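Local coordinates for protein transcription termination factor FttA (PDB 3AF5) that probably terminates transcription by zinc-dependent cleavage of nascent RNA at the RNA polymerase exit channel, then degrades the released RNA 5'-3', at residues R385-V390 against P611-T616; E183-W188 against I355-H360; V454-D459 against E495-V500; R504-I509 against S530-K535. All coordinates share one frame; numbering follows the deposited sequence.

Interaction 1 of 4, residues R385-V390 against P611-T616. With ZN (zinc ion), chain M.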
# COMPACT_ATOMS: atom_id res chain seq x y z
N ARG A 385 -18.45 -6.20 -13.67
CA ARG A 385 -18.33 -6.27 -15.12
C ARG A 385 -16.85 -6.13 -15.45
O ARG A 385 -16.14 -5.36 -14.80
CB ARG A 385 -19.16 -5.16 -15.78
CG ARG A 385 -20.47 -5.66 -16.39
CD ARG A 385 -21.63 -4.69 -16.18
NE ARG A 385 -21.51 -3.44 -16.93
CZ ARG A 385 -22.40 -2.45 -16.90
NH1 ARG A 385 -22.21 -1.35 -17.62
NH2 ARG A 385 -23.50 -2.56 -16.16
N LEU A 386 -16.36 -6.86 -16.44
CA LEU A 386 -14.94 -6.80 -16.76
C LEU A 386 -14.56 -7.17 -18.18
O LEU A 386 -14.73 -8.30 -18.59
CB LEU A 386 -14.19 -7.71 -15.79
CG LEU A 386 -12.68 -7.88 -16.03
CD1 LEU A 386 -12.02 -6.53 -15.81
CD2 LEU A 386 -12.09 -8.93 -15.09
N GLU A 387 -14.00 -6.22 -18.92
CA GLU A 387 -13.57 -6.50 -20.28
C GLU A 387 -12.06 -6.77 -20.35
O GLU A 387 -11.64 -7.80 -20.89
CB GLU A 387 -13.93 -5.33 -21.22
CG GLU A 387 -13.28 -5.42 -22.60
CD GLU A 387 -13.71 -4.31 -23.56
OE1 GLU A 387 -14.68 -4.51 -24.34
OE2 GLU A 387 -13.09 -3.22 -23.55
N THR A 388 -11.25 -5.89 -19.77
CA THR A 388 -9.79 -6.03 -19.83
C THR A 388 -9.06 -6.29 -18.51
O THR A 388 -9.20 -5.53 -17.55
CB THR A 388 -9.16 -4.78 -20.47
OG1 THR A 388 -9.72 -4.57 -21.78
CG2 THR A 388 -7.63 -4.93 -20.57
N LEU A 389 -8.25 -7.34 -18.48
CA LEU A 389 -7.49 -7.67 -17.28
C LEU A 389 -5.99 -7.45 -17.49
O LEU A 389 -5.38 -8.08 -18.35
CB LEU A 389 -7.71 -9.13 -16.89
CG LEU A 389 -6.93 -9.58 -15.65
CD1 LEU A 389 -7.48 -8.86 -14.41
CD2 LEU A 389 -7.05 -11.10 -15.48
N VAL A 390 -5.41 -6.55 -16.70
CA VAL A 390 -3.97 -6.28 -16.75
C VAL A 390 -3.40 -7.02 -15.54
O VAL A 390 -3.77 -6.71 -14.41
CB VAL A 390 -3.65 -4.77 -16.59
CG1 VAL A 390 -2.14 -4.56 -16.66
CG2 VAL A 390 -4.34 -3.96 -17.70
N PRO A 611 -12.62 -12.24 -18.74
CA PRO A 611 -12.20 -11.07 -19.53
C PRO A 611 -12.08 -11.37 -21.03
O PRO A 611 -11.68 -12.45 -21.43
CB PRO A 611 -10.86 -10.70 -18.90
CG PRO A 611 -10.34 -12.02 -18.40
CD PRO A 611 -11.56 -12.65 -17.80
N GLU A 612 -12.43 -10.38 -21.85
CA GLU A 612 -12.35 -10.52 -23.30
C GLU A 612 -10.92 -10.31 -23.76
O GLU A 612 -10.55 -10.66 -24.88
CB GLU A 612 -13.27 -9.50 -23.98
CG GLU A 612 -14.75 -9.86 -23.91
CD GLU A 612 -15.68 -8.75 -24.39
OE1 GLU A 612 -16.90 -9.02 -24.56
OE2 GLU A 612 -15.20 -7.61 -24.61
N ARG A 613 -10.11 -9.73 -22.88
CA ARG A 613 -8.73 -9.44 -23.19
C ARG A 613 -7.85 -9.45 -21.94
O ARG A 613 -8.27 -9.00 -20.88
CB ARG A 613 -8.68 -8.09 -23.90
CG ARG A 613 -7.33 -7.43 -23.95
CD ARG A 613 -7.36 -6.25 -24.91
NE ARG A 613 -8.50 -5.37 -24.70
CZ ARG A 613 -9.51 -5.24 -25.57
NH1 ARG A 613 -9.50 -5.94 -26.69
NH2 ARG A 613 -10.51 -4.41 -25.31
N ILE A 614 -6.64 -9.98 -22.05
CA ILE A 614 -5.70 -9.99 -20.93
C ILE A 614 -4.34 -9.42 -21.34
O ILE A 614 -3.76 -9.83 -22.36
CB ILE A 614 -5.50 -11.42 -20.38
CG1 ILE A 614 -6.76 -11.89 -19.65
CG2 ILE A 614 -4.31 -11.45 -19.42
CD1 ILE A 614 -6.74 -13.38 -19.25
N ILE A 615 -3.83 -8.48 -20.55
CA ILE A 615 -2.54 -7.86 -20.83
C ILE A 615 -1.52 -8.20 -19.74
O ILE A 615 -1.70 -7.84 -18.59
CB ILE A 615 -2.70 -6.34 -20.94
CG1 ILE A 615 -3.67 -6.04 -22.08
CG2 ILE A 615 -1.37 -5.67 -21.21
CD1 ILE A 615 -4.04 -4.60 -22.18
N THR A 616 -0.47 -8.91 -20.12
CA THR A 616 0.56 -9.31 -19.16
C THR A 616 1.67 -8.27 -19.00
O THR A 616 2.25 -7.80 -19.99
CB THR A 616 1.22 -10.64 -19.56
OG1 THR A 616 1.87 -10.47 -20.82
CG2 THR A 616 0.18 -11.75 -19.65
ZN ZN M . -15.77 -5.65 -25.60

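Interaction 2 of 4, residues E183-W188 against I355-H360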
# COMPACT_ATOMS: atom_id res chain seq x y z
N GLU A 183 -22.42 12.42 -15.30
CA GLU A 183 -21.96 11.12 -15.77
C GLU A 183 -21.80 11.12 -17.28
O GLU A 183 -22.75 11.37 -18.02
CB GLU A 183 -22.92 10.02 -15.36
CG GLU A 183 -22.65 9.50 -13.97
CD GLU A 183 -23.34 8.18 -13.72
OE1 GLU A 183 -24.59 8.16 -13.77
OE2 GLU A 183 -22.63 7.17 -13.48
N TYR A 184 -20.58 10.82 -17.71
CA TYR A 184 -20.23 10.82 -19.12
C TYR A 184 -19.87 9.45 -19.67
O TYR A 184 -19.21 8.66 -19.00
CB TYR A 184 -19.05 11.78 -19.31
CG TYR A 184 -18.56 11.88 -20.72
CD1 TYR A 184 -19.39 12.35 -21.73
CD2 TYR A 184 -17.26 11.50 -21.05
CE1 TYR A 184 -18.94 12.45 -23.04
CE2 TYR A 184 -16.79 11.59 -22.36
CZ TYR A 184 -17.65 12.07 -23.35
OH TYR A 184 -17.22 12.16 -24.65
N LYS A 185 -20.31 9.18 -20.89
CA LYS A 185 -19.99 7.92 -21.54
C LYS A 185 -18.76 8.19 -22.41
O LYS A 185 -18.81 8.98 -23.35
CB LYS A 185 -21.15 7.43 -22.41
CG LYS A 185 -20.83 6.15 -23.16
CD LYS A 185 -22.01 5.63 -23.97
CE LYS A 185 -21.63 4.34 -24.70
NZ LYS A 185 -22.78 3.72 -25.42
N SER A 186 -17.65 7.54 -22.08
CA SER A 186 -16.39 7.70 -22.80
C SER A 186 -16.53 7.43 -24.29
O SER A 186 -17.28 6.56 -24.71
CB SER A 186 -15.35 6.75 -22.22
OG SER A 186 -15.29 6.88 -20.82
N ARG A 187 -15.81 8.20 -25.10
CA ARG A 187 -15.85 8.02 -26.55
C ARG A 187 -14.76 7.01 -26.93
O ARG A 187 -14.93 6.24 -27.87
CB ARG A 187 -15.62 9.36 -27.25
CG ARG A 187 -16.40 9.51 -28.55
CD ARG A 187 -16.09 10.81 -29.30
NE ARG A 187 -16.21 12.01 -28.47
CZ ARG A 187 -16.47 13.23 -28.94
NH1 ARG A 187 -16.65 13.42 -30.25
NH2 ARG A 187 -16.55 14.26 -28.10
N TRP A 188 -13.64 7.04 -26.21
CA TRP A 188 -12.54 6.11 -26.43
C TRP A 188 -11.74 5.92 -25.14
O TRP A 188 -11.81 6.74 -24.21
CB TRP A 188 -11.61 6.57 -27.57
CG TRP A 188 -11.10 7.99 -27.53
CD1 TRP A 188 -11.56 9.05 -28.26
CD2 TRP A 188 -10.01 8.50 -26.74
NE1 TRP A 188 -10.82 10.18 -27.98
CE2 TRP A 188 -9.87 9.87 -27.05
CE3 TRP A 188 -9.14 7.93 -25.80
CZ2 TRP A 188 -8.89 10.69 -26.46
CZ3 TRP A 188 -8.17 8.74 -25.21
CH2 TRP A 188 -8.06 10.10 -25.54
N ILE A 355 -15.40 2.21 -16.41
CA ILE A 355 -15.24 3.33 -17.34
C ILE A 355 -16.42 3.61 -18.27
O ILE A 355 -16.90 2.72 -18.98
CB ILE A 355 -13.98 3.17 -18.21
CG1 ILE A 355 -12.77 2.89 -17.32
CG2 ILE A 355 -13.76 4.42 -19.04
CD1 ILE A 355 -11.49 2.59 -18.09
N GLY A 356 -16.87 4.87 -18.26
CA GLY A 356 -17.97 5.30 -19.11
C GLY A 356 -19.26 4.50 -19.04
O GLY A 356 -19.99 4.56 -18.05
N ASN A 357 -19.53 3.75 -20.11
CA ASN A 357 -20.75 2.94 -20.20
C ASN A 357 -20.71 1.66 -19.38
O ASN A 357 -21.74 1.13 -19.00
CB ASN A 357 -21.04 2.59 -21.67
CG ASN A 357 -19.81 2.05 -22.40
OD1 ASN A 357 -19.20 1.06 -21.97
ND2 ASN A 357 -19.44 2.70 -23.50
N GLY A 358 -19.51 1.16 -19.10
CA GLY A 358 -19.40 -0.05 -18.31
C GLY A 358 -19.14 -1.28 -19.15
O GLY A 358 -18.95 -2.38 -18.63
N LEU A 359 -19.14 -1.09 -20.46
CA LEU A 359 -18.90 -2.18 -21.39
C LEU A 359 -17.43 -2.40 -21.69
O LEU A 359 -17.09 -3.30 -22.46
CB LEU A 359 -19.67 -1.95 -22.69
CG LEU A 359 -21.17 -2.24 -22.70
CD1 LEU A 359 -21.88 -1.51 -21.56
CD2 LEU A 359 -21.73 -1.81 -24.06
N HIS A 360 -16.56 -1.59 -21.09
CA HIS A 360 -15.12 -1.72 -21.34
C HIS A 360 -14.28 -1.58 -20.07
O HIS A 360 -13.21 -0.99 -20.09
CB HIS A 360 -14.69 -0.67 -22.37
CG HIS A 360 -15.45 -0.75 -23.66
ND1 HIS A 360 -15.21 -1.72 -24.61
CD2 HIS A 360 -16.49 -0.02 -24.12
CE1 HIS A 360 -16.06 -1.58 -25.61
NE2 HIS A 360 -16.86 -0.55 -25.33

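Interaction 3 of 4, residues V454-D459 against E495-V500. With ZN (zinc ion), chain N.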
# COMPACT_ATOMS: atom_id res chain seq x y z
N VAL A 454 18.16 -19.77 19.38
CA VAL A 454 18.95 -18.53 19.25
C VAL A 454 18.04 -17.32 19.03
O VAL A 454 16.87 -17.47 18.71
CB VAL A 454 19.91 -18.63 18.06
CG1 VAL A 454 20.65 -19.96 18.11
CG2 VAL A 454 19.15 -18.50 16.76
N PRO A 455 18.56 -16.10 19.20
CA PRO A 455 17.72 -14.90 19.00
C PRO A 455 17.44 -14.54 17.53
O PRO A 455 18.13 -14.99 16.62
CB PRO A 455 18.51 -13.81 19.72
CG PRO A 455 19.94 -14.23 19.48
CD PRO A 455 19.89 -15.72 19.73
N ILE A 456 16.40 -13.74 17.33
CA ILE A 456 16.00 -13.29 16.00
C ILE A 456 15.98 -11.76 15.98
O ILE A 456 15.09 -11.12 16.54
CB ILE A 456 14.58 -13.79 15.63
CG1 ILE A 456 14.59 -15.32 15.47
CG2 ILE A 456 14.11 -13.12 14.34
CD1 ILE A 456 13.23 -15.91 15.16
N TYR A 457 16.98 -11.17 15.32
CA TYR A 457 17.07 -9.72 15.22
C TYR A 457 16.30 -9.17 14.02
O TYR A 457 16.27 -9.78 12.95
CB TYR A 457 18.54 -9.29 15.13
CG TYR A 457 19.36 -9.70 16.34
CD1 TYR A 457 20.31 -10.70 16.24
CD2 TYR A 457 19.14 -9.10 17.58
CE1 TYR A 457 21.04 -11.10 17.36
CE2 TYR A 457 19.87 -9.49 18.70
CZ TYR A 457 20.81 -10.50 18.59
OH TYR A 457 21.52 -10.90 19.69
N LEU A 458 15.68 -8.01 14.22
CA LEU A 458 14.91 -7.33 13.19
C LEU A 458 15.55 -5.98 12.90
O LEU A 458 15.52 -5.08 13.74
CB LEU A 458 13.47 -7.12 13.65
CG LEU A 458 12.63 -8.34 14.03
CD1 LEU A 458 11.23 -7.87 14.40
CD2 LEU A 458 12.58 -9.34 12.88
N ASP A 459 16.10 -5.82 11.71
CA ASP A 459 16.75 -4.56 11.36
C ASP A 459 16.20 -3.96 10.06
O ASP A 459 15.84 -4.69 9.13
CB ASP A 459 18.25 -4.79 11.19
CG ASP A 459 19.08 -3.56 11.56
OD1 ASP A 459 18.53 -2.44 11.52
OD2 ASP A 459 20.28 -3.73 11.87
N GLU A 495 8.30 -12.54 22.14
CA GLU A 495 9.53 -12.14 22.78
C GLU A 495 10.74 -12.67 22.03
O GLU A 495 11.88 -12.43 22.42
CB GLU A 495 9.54 -12.62 24.24
CG GLU A 495 9.19 -14.11 24.45
CD GLU A 495 8.87 -14.46 25.91
OE1 GLU A 495 7.89 -13.89 26.45
OE2 GLU A 495 9.58 -15.29 26.52
N ILE A 496 10.49 -13.38 20.93
CA ILE A 496 11.59 -13.95 20.15
C ILE A 496 12.21 -12.94 19.20
O ILE A 496 13.36 -13.10 18.77
CB ILE A 496 11.12 -15.18 19.34
CG1 ILE A 496 10.21 -14.75 18.19
CG2 ILE A 496 10.37 -16.15 20.25
CD1 ILE A 496 9.75 -15.90 17.32
N PHE A 497 11.47 -11.88 18.88
CA PHE A 497 11.97 -10.86 17.97
C PHE A 497 12.68 -9.73 18.71
O PHE A 497 12.16 -9.17 19.67
CB PHE A 497 10.82 -10.33 17.11
CG PHE A 497 10.20 -11.38 16.24
CD1 PHE A 497 8.87 -11.75 16.41
CD2 PHE A 497 10.97 -12.06 15.30
CE1 PHE A 497 8.31 -12.78 15.65
CE2 PHE A 497 10.42 -13.10 14.54
CZ PHE A 497 9.09 -13.45 14.72
N HIS A 498 13.89 -9.42 18.24
CA HIS A 498 14.71 -8.39 18.86
C HIS A 498 15.08 -7.27 17.88
O HIS A 498 16.02 -7.40 17.09
CB HIS A 498 15.98 -9.05 19.42
CG HIS A 498 16.68 -8.23 20.45
ND1 HIS A 498 16.25 -8.16 21.76
CD2 HIS A 498 17.75 -7.41 20.37
CE1 HIS A 498 17.03 -7.33 22.44
NE2 HIS A 498 17.95 -6.87 21.62
N PRO A 499 14.35 -6.15 17.93
CA PRO A 499 14.60 -4.99 17.07
C PRO A 499 16.00 -4.42 17.28
O PRO A 499 16.40 -4.17 18.42
CB PRO A 499 13.52 -4.00 17.50
CG PRO A 499 12.41 -4.87 17.98
CD PRO A 499 13.14 -5.94 18.75
N VAL A 500 16.76 -4.21 16.20
CA VAL A 500 18.10 -3.66 16.31
C VAL A 500 17.99 -2.14 16.50
O VAL A 500 17.57 -1.42 15.60
CB VAL A 500 18.94 -3.97 15.05
CG1 VAL A 500 20.35 -3.42 15.19
CG2 VAL A 500 18.99 -5.48 14.83
ZN ZN N . 18.71 -4.62 21.89

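Interaction 4 of 4, residues R504-I509 against S530-K535. With ZN (zinc ion), chain N.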
# COMPACT_ATOMS: atom_id res chain seq x y z
N ARG A 504 25.50 0.67 16.65
CA ARG A 504 26.42 0.05 17.60
C ARG A 504 26.02 -1.40 17.84
O ARG A 504 26.85 -2.31 17.80
CB ARG A 504 26.42 0.81 18.92
CG ARG A 504 27.39 0.23 19.94
CD ARG A 504 28.81 0.17 19.37
NE ARG A 504 29.75 -0.55 20.23
CZ ARG A 504 30.01 -0.24 21.49
NH1 ARG A 504 29.40 0.79 22.07
NH2 ARG A 504 30.88 -0.97 22.18
N GLU A 505 24.73 -1.60 18.11
CA GLU A 505 24.19 -2.93 18.35
C GLU A 505 24.33 -3.75 17.07
O GLU A 505 24.68 -4.93 17.13
CB GLU A 505 22.72 -2.82 18.77
CG GLU A 505 22.03 -4.16 18.97
CD GLU A 505 20.65 -4.03 19.61
OE1 GLU A 505 19.97 -3.00 19.37
OE2 GLU A 505 20.24 -4.95 20.34
N ARG A 506 24.09 -3.14 15.92
CA ARG A 506 24.23 -3.86 14.67
C ARG A 506 25.64 -4.42 14.57
O ARG A 506 25.84 -5.58 14.22
CB ARG A 506 23.96 -2.96 13.46
CG ARG A 506 24.21 -3.65 12.12
CD ARG A 506 23.88 -2.74 10.95
NE ARG A 506 22.57 -2.13 11.13
CZ ARG A 506 22.36 -0.83 11.30
NH1 ARG A 506 21.12 -0.38 11.47
NH2 ARG A 506 23.38 0.01 11.28
N GLN A 507 26.63 -3.57 14.88
CA GLN A 507 28.02 -4.00 14.83
C GLN A 507 28.30 -5.05 15.91
O GLN A 507 29.02 -6.02 15.66
CB GLN A 507 28.96 -2.80 14.98
CG GLN A 507 30.41 -3.14 14.64
CD GLN A 507 30.55 -3.74 13.25
OE1 GLN A 507 30.23 -3.10 12.24
NE2 GLN A 507 31.04 -4.97 13.18
N ASP A 508 27.73 -4.86 17.09
CA ASP A 508 27.92 -5.83 18.16
C ASP A 508 27.44 -7.20 17.67
O ASP A 508 28.16 -8.20 17.77
CB ASP A 508 27.13 -5.43 19.41
CG ASP A 508 27.63 -4.14 20.04
OD1 ASP A 508 26.99 -3.66 20.99
OD2 ASP A 508 28.67 -3.62 19.58
N ILE A 509 26.22 -7.22 17.12
CA ILE A 509 25.61 -8.44 16.58
C ILE A 509 26.58 -9.19 15.67
O ILE A 509 26.78 -10.40 15.80
CB ILE A 509 24.34 -8.14 15.72
CG1 ILE A 509 23.30 -7.33 16.51
CG2 ILE A 509 23.75 -9.44 15.18
CD1 ILE A 509 22.77 -8.02 17.75
N SER A 530 20.81 -4.79 5.44
CA SER A 530 21.13 -6.09 4.89
C SER A 530 22.45 -6.10 4.11
O SER A 530 23.12 -7.13 4.06
CB SER A 530 19.97 -6.62 4.03
OG SER A 530 19.62 -5.73 2.99
N VAL A 531 22.83 -4.97 3.53
CA VAL A 531 24.09 -4.90 2.78
C VAL A 531 25.27 -4.91 3.76
O VAL A 531 26.34 -5.46 3.46
CB VAL A 531 24.20 -3.62 1.91
CG1 VAL A 531 25.54 -3.60 1.18
CG2 VAL A 531 23.07 -3.58 0.88
N GLU A 532 25.09 -4.32 4.93
CA GLU A 532 26.14 -4.31 5.94
C GLU A 532 26.35 -5.74 6.43
O GLU A 532 27.48 -6.24 6.46
CB GLU A 532 25.77 -3.41 7.11
CG GLU A 532 26.82 -3.36 8.21
CD GLU A 532 26.59 -2.22 9.19
OE1 GLU A 532 27.36 -2.11 10.18
OE2 GLU A 532 25.64 -1.43 8.98
N TYR A 533 25.26 -6.40 6.82
CA TYR A 533 25.36 -7.78 7.30
C TYR A 533 26.01 -8.66 6.24
O TYR A 533 26.93 -9.42 6.54
CB TYR A 533 23.98 -8.32 7.65
CG TYR A 533 23.39 -7.69 8.88
CD1 TYR A 533 23.93 -7.92 10.14
CD2 TYR A 533 22.29 -6.85 8.79
CE1 TYR A 533 23.40 -7.33 11.28
CE2 TYR A 533 21.75 -6.25 9.91
CZ TYR A 533 22.30 -6.49 11.15
OH TYR A 533 21.75 -5.89 12.25
N PHE A 534 25.53 -8.56 5.00
CA PHE A 534 26.08 -9.37 3.91
C PHE A 534 27.59 -9.25 3.82
O PHE A 534 28.30 -10.25 3.92
CB PHE A 534 25.46 -8.95 2.57
CG PHE A 534 26.16 -9.55 1.38
CD1 PHE A 534 26.10 -10.92 1.14
CD2 PHE A 534 26.88 -8.74 0.50
CE1 PHE A 534 26.75 -11.47 0.04
CE2 PHE A 534 27.53 -9.29 -0.61
CZ PHE A 534 27.46 -10.66 -0.84
N LYS A 535 28.07 -8.02 3.65
CA LYS A 535 29.49 -7.70 3.52
C LYS A 535 30.37 -8.25 4.64
O LYS A 535 31.44 -8.81 4.38
CB LYS A 535 29.66 -6.18 3.42
CG LYS A 535 31.10 -5.71 3.29
CD LYS A 535 31.20 -4.18 3.36
CE LYS A 535 30.70 -3.51 2.08
NZ LYS A 535 29.29 -3.86 1.73
ZN ZN N . 18.71 -4.62 21.89

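Interaction 1 of 4, residues R385-V390 against P611-T616
Within one of the two beta sheets of the metallo-beta-lactamase fold, Thr-388, Leu-389 and Val-390 run in parallel register with Arg-613, Ile-614 and Ile-615. The pairing illustrates how an interrupted fold is closed: the second strand belongs to the C-terminal part of the domain and returns only after the beta-CASP insertion. Leu-389 bonds on both its N and its O, the N reaching Arg-613 O at 2.9 Å and the O receiving Ile-615 N at 2.7 Å. Just ahead of it the carbonyl O of Glu-387 accepts Arg-613 N, almost in line with its C=O bond, and more weakly Glu-612 N. One face of the sheet carries Leu-389 and Ile-614, with Leu-389 CB and Ile-614 CG1 4.0 Å apart; Pro-611 adds its ring to the CB of Leu-389, and helix 597-606 packs over the layer. On the other face the side chain of Arg-613, bent at chi3 (48°), curls back over Thr-388. Its NE donates to Thr-388 OG1 at 3.3 Å, with the oxygen tilted from the guanidinium plane, while NH2 of Arg-613 makes a salt bridge of 3.3 Å to Glu-387 OE2. That OE2 also has a weak hydrogen bond from His-360, which would tend to steady the carboxylate. A zinc ion, distinct from the two zinc ions of the nuclease active site, joins the two segments at the start of the strands. Extended chains bring two carboxylates to it, their planes 30° apart, through Glu-387 OE1 at 2.0 Å and Glu-612 OE2 at 2.3 Å.

Interaction 2 of 4, residues E183-W188 against I355-H360
Lys-185 and Ser-186 lie against Gly-356 and its neighbours through van der Waals packing and one CH-O contact, an example of two loops joined without conventional bonds between them. The backbone contact comes first. Lys-185 and Gly-356 bring their CA atoms to 4.1 Å, a closeness that glycine permits because it presents no side chain to the neighbouring loop. The CA-H of Gly-356 points at the carbonyl O of Tyr-184, 3.6 Å from CA, at an angle of 152° at the hydrogen. Among the side chains, Lys-185 is fully extended: CG anti to the backbone N (chi1 178°) and straight torsions beyond lay the aliphatic stem across Asn-357. Lys-185 CE lies 3.5 Å from Asn-357 CB, and Lys-185 CG 3.7 Å from Asn-357 ND2. Ser-186 turns its OG toward the turn, 3.4 Å from Ile-355 CG2, but the hydroxyl is hydrogen-bonded to Asp-334. The phenol of Tyr-184 is likewise anchored elsewhere, on Asp-210. Hydrogen bonds within the second loop give it its shape. Gly-358 N bonds to Ile-355 O at 3.0 Å, and Asn-357 OD1 accepts the backbone N of Leu-359 at 2.6 Å in the plane of its carbonyl, which fixes the rotation of the amide and leaves ND2 facing the lysine stem. The contact thus sets the loop between helix 164-178 and strand 189-193, at the end of the probable KH region, against a type II' beta turn, overlapped by an Asx turn at Asn-357, in the connection between antiparallel strands 349-355 and 362-364 of the metallo-beta-lactamase fold.

Interaction 3 of 4, residues V454-D459 against E495-V500
Ile-456, Leu-458 and Phe-497 make up the tight, buried side of this strand pair. Ile-456 CG2 meets the edge of the Phe-497 ring, 3.5 Å from CD2, and Leu-458 CD1 lies 3.7 Å from Phe-497 CB. Ile-496 CG1 sits over the centre of one face of that ring, and helix 435-447 covers the group. Between the two faces runs the backbone ladder: His-498 N donates to Ile-456 O at 2.7 Å, Leu-458 N to His-498 O, and Val-500 N to Leu-458 O. Only the first bond of the ladder, Ile-456 N to Ile-496 O, is weak. The opposite face is looser and partly open to solvent. Tyr-457 and His-498 lie side by side there with ring planes 81° apart, and His-498 CD2 meets the edge of the tyrosine ring, 3.4 Å from Tyr-457 CE2. Beyond it His-498 NE2 binds a zinc ion at 2.4 Å, to which Glu-505 is the other protein ligand. Strand 497-499 is the outermost on its side of the six-stranded parallel sheet of the beta-CASP domain; the chain passes from strand 456-459 through helices 462-470 and 478-486 to strand 497-499, a beta-alpha-beta crossover.

Interaction 4 of 4, residues R504-I509 against S530-K535
Arg-506 reaches from its helix into the angle between Glu-532 and Tyr-533 on the next one, and its conformation shows how a long side chain can serve two neighbours. The chain leaves the helix with chi1 and chi2 both near 180°, and then bends at chi3 (-48°). The straight part places Arg-506 CG against the phenol end of Tyr-533, 3.3 Å from Tyr-533 OH and 3.6 Å from Tyr-533 CZ. The bend turns the guanidinium away from the tyrosine ring, its plane 82° from that of the ring, and brings Arg-506 NH2 to 3.5 Å from Glu-532 OE2 in a long salt bridge. Glu-532 meets it with an extended chain of its own. The NE of Arg-506 and the OH of Tyr-533 both turn to Asp-459, NE in a salt bridge and OH in a hydrogen bond, so that the arginine is shared between two carboxylates. Helices 503-511 and 529-537 belong to the beta-CASP domain, one just before and one just after strand 516-520, and both pack on it from the same side. Their short segments run 11.0 Å apart at an angle of 27°, a spacing bridged by large side chains rather than by backbone contact. Nearly one turn further along the helix, Ile-509 CG2 lies 4.4 Å from Tyr-533 CE1. Gln-507 starts off away from the partner helix, but a bend at chi2 swings its amide back, and NE2 bonds to Gln-536 and to Asp-511. Glu-505, extended on another side of the helix, binds a zinc ion through OE2 at 2.2 Å.

How the interactions relate
Interaction 1 is the buried contact of the four, a strand pair in the metallo-beta-lactamase core; interaction 2 lies at the surface beside it, a loop packing without direct bonds, tied to it by Arg-385 with Gly-358. Interactions 3 and 4, partly buried, stand on the other side of the chain's centre, about 44 and 46 Å from interaction 1 between centres, in the beta-CASP domain. Interactions 1 and 3 are backbone ladders, whereas interaction 4 rests on side chains alone. Strand 497-499 runs on into helix 503-511, and Asp-459 of interaction 3 holds residues from both helices of interaction 4. One zinc ion spans interaction 1; another joins interactions 3 and 4.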